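Local structure of peptidyl-prolyl cis-trans isomerase (Hirschia baltica, 5EX2) at residues A[30-35]-A[199-204]. The protein probably catalyses the cis-trans isomerisation of peptide bonds preceding proline, as expected of a periplasmic cyclophilin. Sequence-based numbering, arbitrary orientation. Where two conformers were deposited one is given.
Sequences TTKGVV and KSLTIG
A type I beta turn, Thr30 to Gly33, joins strands 25-30 and 33-39 and brings Lys32 to 6.4 Å, CA to CA, from Leu201 in the loop after helix 195-198. Inside the turn, Thr30 OG1 sits between its own backbone N and carbonyl carbon (chi1 83°). From there it accepts the N-H of Lys32 at 2.9 Å, an ST turn, and donates to Gly33 O at 2.7 Å, in the carbonyl plane on a lone pair; the backbone N of Thr30 grips the same oxygen. Gly33 has a positive phi of 123°, at which a CB would collide with Lys32 O. An alanine at Thr30 would lose both hydroxyl bonds and would probably loosen the turn that presents Lys32. Across the contact, the Lys32 chain, bent at chi2 and chi4, lies along the backbone of the loop: CB rests 3.4 Å from Ser200 OG, CE passes Ser200 O, and CG meets Leu201 CD2 at 3.9 Å. That methyl also approaches Thr30 OG1, the two side chains crossing nearly at right angles. Two waters bridge the segments: one donates to both Lys32 O and Ser200 OG, each at 2.7 Å, while another accepts from Lys32 NZ and donates weakly to Thr202 OG1. Asp211 links them too, its OD1 forming a salt bridge with Lys32 NZ and its OD2 accepting from Thr202 N; Ser200 OG bonds to Val197 O. With Phe65 touching Thr30 and Leu201, the arrangement is a beta hairpin at the rim of the eight-stranded cyclophilin barrel, packed against the loop that leads toward its last strand, 212-218.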
# COMPACT_ATOMS: atom_id res chain seq x y z
N THR A 30 -12.68 4.13 -9.43
CA THR A 30 -13.38 2.90 -9.74
C THR A 30 -14.88 3.17 -9.80
O THR A 30 -15.36 4.23 -9.36
CB THR A 30 -13.13 1.77 -8.70
OG1 THR A 30 -14.00 1.95 -7.58
CG2 THR A 30 -11.68 1.74 -8.25
N THR A 31 -15.63 2.19 -10.30
CA THR A 31 -17.05 2.31 -10.35
C THR A 31 -17.71 2.18 -8.98
O THR A 31 -18.92 2.26 -8.88
CB THR A 31 -17.65 1.28 -11.34
OG1 THR A 31 -17.04 0.00 -11.13
CG2 THR A 31 -17.39 1.72 -12.77
N LYS A 32 -16.91 2.00 -7.93
CA LYS A 32 -17.42 2.03 -6.55
C LYS A 32 -16.87 3.22 -5.77
O LYS A 32 -17.14 3.36 -4.57
CB LYS A 32 -17.07 0.73 -5.83
CG LYS A 32 -17.96 -0.44 -6.21
CD LYS A 32 -19.36 -0.33 -5.62
CE LYS A 32 -20.23 -1.50 -6.01
NZ LYS A 32 -20.34 -1.63 -7.48
N GLY A 33 -16.12 4.09 -6.44
CA GLY A 33 -15.53 5.25 -5.81
C GLY A 33 -14.02 5.29 -5.97
O GLY A 33 -13.40 4.48 -6.69
N VAL A 34 -13.41 6.25 -5.29
CA VAL A 34 -12.00 6.54 -5.48
C VAL A 34 -11.13 5.85 -4.42
O VAL A 34 -11.53 5.69 -3.27
CB VAL A 34 -11.75 8.07 -5.45
CG1 VAL A 34 -11.98 8.66 -4.06
CG2 VAL A 34 -10.35 8.39 -5.95
N VAL A 35 -9.96 5.41 -4.87
CA VAL A 35 -8.95 4.79 -4.04
C VAL A 35 -7.67 5.59 -4.25
O VAL A 35 -7.20 5.74 -5.38
CB VAL A 35 -8.74 3.30 -4.41
CG1 VAL A 35 -7.71 2.68 -3.50
CG2 VAL A 35 -10.06 2.52 -4.34
N LYS A 199 -13.43 -2.88 -0.53
CA LYS A 199 -14.28 -3.88 0.10
C LYS A 199 -15.68 -3.93 -0.49
O LYS A 199 -16.44 -4.84 -0.20
CB LYS A 199 -14.38 -3.65 1.61
CG LYS A 199 -13.13 -3.94 2.39
CD LYS A 199 -13.43 -3.67 3.86
CE LYS A 199 -12.33 -4.02 4.81
NZ LYS A 199 -12.73 -3.59 6.19
N SER A 200 -16.04 -2.95 -1.31
CA SER A 200 -17.37 -2.91 -1.91
C SER A 200 -17.35 -3.40 -3.36
O SER A 200 -18.41 -3.51 -3.98
CB SER A 200 -17.95 -1.49 -1.85
OG SER A 200 -17.34 -0.62 -2.77
N LEU A 201 -16.17 -3.62 -3.94
CA LEU A 201 -16.10 -4.09 -5.32
C LEU A 201 -16.82 -5.43 -5.45
O LEU A 201 -16.76 -6.26 -4.54
CB LEU A 201 -14.65 -4.18 -5.79
CG LEU A 201 -13.90 -2.85 -5.83
CD1 LEU A 201 -12.43 -3.04 -6.00
CD2 LEU A 201 -14.42 -1.98 -6.96
N THR A 202 -17.51 -5.61 -6.57
CA THR A 202 -18.38 -6.76 -6.76
C THR A 202 -17.59 -8.07 -6.75
O THR A 202 -16.59 -8.22 -7.46
CB THR A 202 -19.16 -6.61 -8.07
OG1 THR A 202 -19.96 -5.42 -8.00
CG2 THR A 202 -20.08 -7.77 -8.29
N ILE A 203 -18.07 -8.99 -5.93
CA ILE A 203 -17.45 -10.28 -5.72
C ILE A 203 -17.70 -11.20 -6.90
O ILE A 203 -18.80 -11.22 -7.43
CB ILE A 203 -18.02 -10.91 -4.42
CG1 ILE A 203 -17.57 -10.12 -3.20
CG2 ILE A 203 -17.66 -12.40 -4.28
CD1 ILE A 203 -18.49 -10.26 -2.00
N GLY A 204 -16.69 -11.98 -7.28
CA GLY A 204 -16.87 -13.02 -8.28
C GLY A 204 -15.57 -13.39 -8.95
O GLY A 204 -14.60 -12.63 -8.94
O HOH W 1 -18.15 1.97 -2.49
O HOH W 2 -22.58 -3.40 -7.60